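Local coordinates for topoisomerase I-like protein (Leishmania donovani, PDB 2B9S) that probably relaxes supercoiled DNA by nicking and resealing one strand, as a type IB topoisomerase subunit, and is held here with nicked DNA and vanadate, at residues D[153-165]-D[173-185]. Sequence-based numbering, arbitrary orientation.
With nucleotides of chain C.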
loop_
_atom_site.group_PDB
_atom_site.type_symbol
_atom_site.label_atom_id
_atom_site.label_comp_id
_atom_site.label_asym_id
_atom_site.label_seq_id
_atom_site.Cartn_x
_atom_site.Cartn_y
_atom_site.Cartn_z
ATOM N N ALA D 153 10.859 -10.434 -1.530
ATOM C CA ALA D 153 9.649 -10.035 -2.268
ATOM C C ALA D 153 9.915 -9.208 -3.528
ATOM O O ALA D 153 9.585 -9.643 -4.631
ATOM C CB ALA D 153 8.621 -9.349 -1.350
ATOM N N ASN D 154 10.508 -8.028 -3.378
ATOM C CA ASN D 154 10.657 -7.104 -4.514
ATOM C C ASN D 154 12.126 -6.884 -4.914
ATOM O O ASN D 154 12.606 -5.747 -4.967
ATOM C CB ASN D 154 9.925 -5.770 -4.231
ATOM C CG ASN D 154 10.426 -5.079 -2.956
ATOM O OD1 ASN D 154 10.546 -5.708 -1.897
ATOM N ND2 ASN D 154 10.725 -3.782 -3.056
ATOM N N PHE D 155 12.832 -7.984 -5.197
ATOM C CA PHE D 155 14.259 -7.942 -5.589
ATOM C C PHE D 155 14.508 -7.323 -6.978
ATOM O O PHE D 155 15.626 -6.924 -7.283
ATOM C CB PHE D 155 14.876 -9.339 -5.533
ATOM C CG PHE D 155 14.174 -10.341 -6.403
ATOM C CD1 PHE D 155 13.192 -11.182 -5.864
ATOM C CD2 PHE D 155 14.475 -10.435 -7.766
ATOM C CE1 PHE D 155 12.534 -12.103 -6.682
ATOM C CE2 PHE D 155 13.821 -11.337 -8.587
ATOM C CZ PHE D 155 12.857 -12.185 -8.056
ATOM N N ARG D 156 13.476 -7.272 -7.819
ATOM C CA ARG D 156 13.588 -6.592 -9.121
ATOM C C ARG D 156 13.411 -5.090 -8.968
ATOM O O ARG D 156 12.309 -4.621 -8.674
ATOM C CB ARG D 156 12.540 -7.101 -10.103
ATOM C CG ARG D 156 12.766 -8.484 -10.591
ATOM C CD ARG D 156 11.813 -8.793 -11.717
ATOM N NE ARG D 156 11.283 -10.133 -11.536
ATOM C CZ ARG D 156 11.737 -11.209 -12.170
ATOM N NH1 ARG D 156 12.731 -11.094 -13.060
ATOM N NH2 ARG D 156 11.180 -12.389 -11.917
ATOM N N VAL D 157 14.496 -4.353 -9.179
ATOM C CA VAL D 157 14.497 -2.897 -9.130
ATOM C C VAL D 157 13.469 -2.331 -10.120
ATOM O O VAL D 157 13.385 -2.778 -11.281
ATOM C CB VAL D 157 15.905 -2.318 -9.442
ATOM C CG1 VAL D 157 15.889 -0.790 -9.396
ATOM C CG2 VAL D 157 16.923 -2.859 -8.477
ATOM N N GLU D 158 12.689 -1.358 -9.640
ATOM C CA GLU D 158 11.631 -0.721 -10.429
ATOM C C GLU D 158 12.235 -0.163 -11.695
ATOM O O GLU D 158 13.225 0.595 -11.613
ATOM C CB GLU D 158 10.969 0.417 -9.644
ATOM C CG GLU D 158 10.197 -0.061 -8.451
ATOM C CD GLU D 158 9.524 1.072 -7.689
ATOM O OE1 GLU D 158 9.293 2.156 -8.274
ATOM O OE2 GLU D 158 9.234 0.872 -6.494
ATOM N N PRO D 159 11.672 -0.548 -12.867
ATOM C CA PRO D 159 12.115 0.105 -14.085
ATOM C C PRO D 159 11.629 1.566 -14.179
ATOM O O PRO D 159 10.622 1.938 -13.556
ATOM C CB PRO D 159 11.540 -0.782 -15.208
ATOM C CG PRO D 159 10.424 -1.553 -14.583
ATOM C CD PRO D 159 10.684 -1.621 -13.117
ATOM N N PRO D 160 12.361 2.395 -14.934
ATOM C CA PRO D 160 11.954 3.782 -15.146
ATOM C C PRO D 160 10.577 3.898 -15.829
ATOM O O PRO D 160 10.149 3.001 -16.567
ATOM C CB PRO D 160 13.059 4.364 -16.039
ATOM C CG PRO D 160 13.883 3.174 -16.537
ATOM C CD PRO D 160 13.640 2.048 -15.589
ATOM N N GLY D 161 9.887 5.002 -15.579
ATOM C CA GLY D 161 8.596 5.177 -16.203
ATOM C C GLY D 161 7.986 6.498 -15.841
ATOM O O GLY D 161 8.513 7.225 -15.002
ATOM N N LEU D 162 6.884 6.808 -16.507
ATOM C CA LEU D 162 6.072 7.980 -16.191
ATOM C C LEU D 162 5.232 7.686 -14.951
ATOM O O LEU D 162 4.468 6.714 -14.921
ATOM C CB LEU D 162 5.191 8.340 -17.401
ATOM C CG LEU D 162 5.965 8.544 -18.706
ATOM C CD1 LEU D 162 5.020 9.011 -19.884
ATOM C CD2 LEU D 162 7.169 9.505 -18.438
ATOM N N PHE D 163 5.415 8.499 -13.918
ATOM C CA PHE D 163 4.740 8.327 -12.614
ATOM C C PHE D 163 3.218 8.173 -12.668
ATOM O O PHE D 163 2.512 9.080 -13.104
ATOM C CB PHE D 163 5.091 9.491 -11.679
ATOM C CG PHE D 163 4.440 9.397 -10.309
ATOM C CD1 PHE D 163 3.550 10.378 -9.868
ATOM C CD2 PHE D 163 4.715 8.329 -9.474
ATOM C CE1 PHE D 163 2.967 10.292 -8.620
ATOM C CE2 PHE D 163 4.140 8.227 -8.215
ATOM C CZ PHE D 163 3.266 9.207 -7.787
ATOM N N ARG D 164 2.724 7.032 -12.186
ATOM C CA ARG D 164 1.291 6.746 -12.195
ATOM C C ARG D 164 0.622 7.056 -10.866
ATOM O O ARG D 164 0.314 6.166 -10.065
ATOM C CB ARG D 164 0.993 5.340 -12.747
ATOM C CG ARG D 164 1.222 5.321 -14.267
ATOM C CD ARG D 164 1.659 3.986 -14.824
ATOM N NE ARG D 164 0.524 3.222 -15.304
ATOM C CZ ARG D 164 0.294 2.871 -16.564
ATOM N NH1 ARG D 164 1.132 3.194 -17.542
ATOM N NH2 ARG D 164 -0.794 2.165 -16.837
ATOM N N GLY D 165 0.398 8.350 -10.647
ATOM C CA GLY D 165 -0.280 8.801 -9.454
ATOM C C GLY D 165 -1.765 8.522 -9.495
ATOM O O GLY D 165 -2.406 8.625 -10.537
ATOM N N GLY D 173 2.650 11.678 -14.490
ATOM C CA GLY D 173 3.359 11.914 -15.755
ATOM C C GLY D 173 4.833 12.222 -15.598
ATOM O O GLY D 173 5.587 12.090 -16.548
ATOM N N LYS D 174 5.245 12.661 -14.411
ATOM C CA LYS D 174 6.647 12.935 -14.142
ATOM C C LYS D 174 7.530 11.680 -14.297
ATOM O O LYS D 174 7.105 10.551 -13.974
ATOM C CB LYS D 174 6.803 13.529 -12.749
ATOM C CG LYS D 174 8.235 13.976 -12.386
ATOM C CD LYS D 174 8.221 14.437 -10.969
ATOM C CE LYS D 174 9.267 15.482 -10.709
ATOM N NZ LYS D 174 10.512 14.896 -10.224
ATOM N N LEU D 175 8.746 11.876 -14.815
ATOM C CA LEU D 175 9.669 10.759 -14.996
ATOM C C LEU D 175 10.249 10.219 -13.678
ATOM O O LEU D 175 10.857 10.958 -12.884
ATOM C CB LEU D 175 10.790 11.090 -16.004
ATOM C CG LEU D 175 11.874 10.045 -16.351
ATOM C CD1 LEU D 175 11.314 8.810 -17.000
ATOM C CD2 LEU D 175 12.996 10.647 -17.232
ATOM N N LYS D 176 10.029 8.921 -13.479
ATOM C CA LYS D 176 10.715 8.141 -12.477
ATOM C C LYS D 176 11.964 7.579 -13.169
ATOM O O LYS D 176 11.859 6.695 -14.025
ATOM C CB LYS D 176 9.796 7.015 -11.994
ATOM C CG LYS D 176 10.154 6.436 -10.641
ATOM C CD LYS D 176 9.956 4.914 -10.583
ATOM C CE LYS D 176 8.590 4.455 -10.960
ATOM N NZ LYS D 176 8.279 3.079 -10.479
ATOM N N VAL D 177 13.137 8.116 -12.833
ATOM C CA VAL D 177 14.359 7.748 -13.556
ATOM C C VAL D 177 14.909 6.363 -13.186
ATOM O O VAL D 177 14.536 5.770 -12.148
ATOM C CB VAL D 177 15.472 8.839 -13.498
ATOM C CG1 VAL D 177 14.922 10.207 -13.920
ATOM C CG2 VAL D 177 16.157 8.900 -12.104
ATOM N N ARG D 178 15.763 5.848 -14.073
ATOM C CA ARG D 178 16.472 4.580 -13.876
ATOM C C ARG D 178 17.337 4.620 -12.626
ATOM O O ARG D 178 18.144 5.524 -12.457
ATOM C CB ARG D 178 17.349 4.240 -15.097
ATOM C CG ARG D 178 17.859 2.789 -15.094
ATOM C CD ARG D 178 18.530 2.413 -16.407
ATOM N NE ARG D 178 17.597 2.342 -17.538
ATOM C CZ ARG D 178 16.943 1.259 -17.957
ATOM N NH1 ARG D 178 17.065 0.079 -17.354
ATOM N NH2 ARG D 178 16.141 1.361 -19.001
ATOM N N VAL D 179 17.133 3.637 -11.758
ATOM C CA VAL D 179 17.958 3.427 -10.572
ATOM C C VAL D 179 19.326 2.808 -10.949
ATOM O O VAL D 179 19.395 1.742 -11.571
ATOM C CB VAL D 179 17.223 2.528 -9.548
ATOM C CG1 VAL D 179 18.008 2.433 -8.227
ATOM C CG2 VAL D 179 15.804 3.048 -9.309
ATOM N N GLN D 180 20.404 3.492 -10.572
ATOM C CA GLN D 180 21.777 2.975 -10.741
ATOM C C GLN D 180 22.285 2.274 -9.457
ATOM O O GLN D 180 21.763 2.521 -8.364
ATOM C CB GLN D 180 22.735 4.106 -11.152
ATOM C CG GLN D 180 22.469 4.747 -12.558
ATOM C CD GLN D 180 22.532 3.764 -13.755
ATOM O OE1 GLN D 180 21.933 4.020 -14.802
ATOM N NE2 GLN D 180 23.245 2.658 -13.603
ATOM N N PRO D 181 23.293 1.387 -9.586
ATOM C CA PRO D 181 23.933 0.854 -8.382
ATOM C C PRO D 181 24.346 1.938 -7.363
ATOM O O PRO D 181 24.238 1.711 -6.160
ATOM C CB PRO D 181 25.154 0.124 -8.934
ATOM C CG PRO D 181 24.780 -0.246 -10.330
ATOM C CD PRO D 181 23.879 0.817 -10.826
ATOM N N GLU D 182 24.768 3.107 -7.852
ATOM C CA GLU D 182 25.183 4.222 -7.004
ATOM C C GLU D 182 24.050 4.824 -6.177
ATOM O O GLU D 182 24.295 5.612 -5.260
ATOM C CB GLU D 182 25.845 5.324 -7.852
ATOM C CG GLU D 182 27.289 5.007 -8.327
ATOM C CD GLU D 182 27.396 3.939 -9.447
ATOM O OE1 GLU D 182 26.424 3.661 -10.177
ATOM O OE2 GLU D 182 28.482 3.374 -9.621
ATOM N N ASP D 183 22.816 4.465 -6.518
ATOM C CA ASP D 183 21.625 4.947 -5.811
ATOM C C ASP D 183 21.238 4.021 -4.652
ATOM O O ASP D 183 20.526 4.433 -3.730
ATOM C CB ASP D 183 20.448 5.067 -6.803
ATOM C CG ASP D 183 20.716 6.064 -7.928
ATOM O OD1 ASP D 183 21.267 7.139 -7.640
ATOM O OD2 ASP D 183 20.377 5.787 -9.101
ATOM N N ILE D 184 21.725 2.777 -4.710
ATOM C CA ILE D 184 21.282 1.678 -3.835
ATOM C C ILE D 184 22.223 1.416 -2.660
ATOM O O ILE D 184 23.438 1.237 -2.830
ATOM C CB ILE D 184 21.043 0.383 -4.649
ATOM C CG1 ILE D 184 19.929 0.625 -5.673
ATOM C CG2 ILE D 184 20.672 -0.810 -3.741
ATOM C CD1 ILE D 184 19.907 -0.350 -6.829
ATOM N N THR D 185 21.636 1.436 -1.465
ATOM C CA THR D 185 22.322 1.084 -0.217
ATOM C C THR D 185 21.987 -0.376 0.072
ATOM O O THR D 185 20.818 -0.778 0.069
ATOM C CB THR D 185 21.887 2.010 0.958
ATOM O OG1 THR D 185 22.208 3.370 0.632
ATOM C CG2 THR D 185 22.598 1.650 2.263
ATOM P P DT C 12 7.271 -1.869 -10.623
ATOM O OP1 DT C 12 7.707 -1.096 -11.800
ATOM O OP2 DT C 12 8.263 -2.639 -9.832
ATOM O "O5'" DT C 12 6.517 -0.853 -9.653
ATOM C "C5'" DT C 12 5.507 0.074 -10.132
ATOM C "C4'" DT C 12 4.844 0.721 -8.936
ATOM O "O4'" DT C 12 4.136 -0.301 -8.204
ATOM C "C3'" DT C 12 5.745 1.398 -7.889
ATOM O "O3'" DT C 12 5.072 2.581 -7.388
ATOM C "C2'" DT C 12 5.835 0.389 -6.744
ATOM C "C1'" DT C 12 4.391 -0.075 -6.846
ATOM N N1 DT C 12 4.032 -1.165 -5.930
ATOM C C2 DT C 12 2.736 -1.215 -5.473
ATOM O O2 DT C 12 1.872 -0.438 -5.834
ATOM N N3 DT C 12 2.517 -2.225 -4.566
ATOM C C4 DT C 12 3.445 -3.134 -4.096
ATOM O O4 DT C 12 3.154 -3.995 -3.281
ATOM C C5 DT C 12 4.775 -3.010 -4.609
ATOM C C7 DT C 12 5.837 -4.015 -4.273
ATOM C C6 DT C 12 5.003 -2.042 -5.475
ATOM P P DA C 13 5.486 4.024 -7.872
ATOM O OP1 DA C 13 5.733 4.040 -9.325
ATOM O OP2 DA C 13 6.509 4.510 -6.965
ATOM O "O5'" DA C 13 4.131 4.833 -7.553
ATOM C "C5'" DA C 13 2.879 4.467 -8.138
ATOM C "C4'" DA C 13 1.803 4.565 -7.076
ATOM O "O4'" DA C 13 1.803 3.401 -6.216
ATOM C "C3'" DA C 13 1.937 5.758 -6.134
ATOM O "O3'" DA C 13 0.663 6.330 -6.120
ATOM C "C2'" DA C 13 2.422 5.153 -4.787
ATOM C "C1'" DA C 13 1.760 3.779 -4.842
ATOM N N9 DA C 13 2.467 2.744 -4.087
ATOM C C8 DA C 13 3.777 2.383 -4.294
ATOM N N7 DA C 13 4.191 1.446 -3.487
ATOM C C5 DA C 13 3.061 1.142 -2.725
ATOM C C6 DA C 13 2.849 0.210 -1.673
ATOM N N6 DA C 13 3.788 -0.638 -1.252
ATOM N N1 DA C 13 1.636 0.170 -1.091
ATOM C C2 DA C 13 0.666 1.010 -1.542
ATOM N N3 DA C 13 0.752 1.930 -2.513
ATOM C C4 DA C 13 1.985 1.950 -3.070
ATOM P P DA C 14 0.304 7.597 -5.207
ATOM O OP1 DA C 14 -0.808 8.299 -5.871
ATOM O OP2 DA C 14 1.528 8.349 -4.943
ATOM O "O5'" DA C 14 -0.186 6.877 -3.881
ATOM C "C5'" DA C 14 -1.538 6.426 -3.705
ATOM C "C4'" DA C 14 -1.722 6.126 -2.229
ATOM O "O4'" DA C 14 -0.771 5.114 -1.783
ATOM C "C3'" DA C 14 -1.437 7.316 -1.336
ATOM O "O3'" DA C 14 -2.402 7.313 -0.296
ATOM C "C2'" DA C 14 -0.018 7.047 -0.803
ATOM C "C1'" DA C 14 -0.060 5.530 -0.616
ATOM N N9 DA C 14 1.247 4.845 -0.489
ATOM C C8 DA C 14 2.416 5.068 -1.192
ATOM N N7 DA C 14 3.432 4.270 -0.858
ATOM C C5 DA C 14 2.888 3.477 0.156
ATOM C C6 DA C 14 3.404 2.419 0.950
ATOM N N6 DA C 14 4.653 1.940 0.888
ATOM N N1 DA C 14 2.590 1.849 1.861
ATOM C C2 DA C 14 1.319 2.270 1.962
ATOM N N3 DA C 14 0.724 3.249 1.261
ATOM C C4 DA C 14 1.558 3.815 0.375
HETATM O O HOH W 1 12.757 3.721 -11.038
HETATM O O HOH W 2 15.394 1.334 -12.638
HETATM O O HOH W 3 8.420 1.229 -12.538
#
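Gly161 and Lys176 form the hydrogen-bonded pair of a short antiparallel ribbon in the DNA-binding fragment, and one side of this ribbon meets the DNA backbone. Lys176 N reaches Gly161 O at 2.7 Å, and Gly161 N returns a bond to Lys176 O. The pairing runs on past Leu162 and Leu175, where Phe163 N binds Lys174 O and Gly173 N binds Phe163 O, both nearly straight at the hydrogen. The two leucines turn to the side covered by helices 54-64 and 75-89.

On the DNA side, a bend in the Lys176 chain (chi3 -55°) brings NZ into a salt bridge with Glu158 OE1 at 2.6 Å, on the anti side, 28° out of the carboxylate plane. NZ also donates to OP1 of DA13 of chain C at 3.0 Å. A water joins NZ to Pro159 O and OP1 of DT12 of chain C. Lys227 pairs with Glu158 OE2, so two lysines probably keep the acid ionised beside the phosphates. Phe163 CZ sets its ring edge 3.4 Å from OP2 of DA14 of chain C.

Farther along, Pro160 CG lies over one guanidinium face of Arg178, whose NH2 pairs with Glu58. The two chains diverge, and two waters link Glu158 O to Val177 O and to Val179 N, before Val157 CG1 packs on Val179 CB at 3.6 Å. A lysine that grips one phosphate directly and the preceding one through a water suits the sequence-independent DNA grip of type IB topoisomerases.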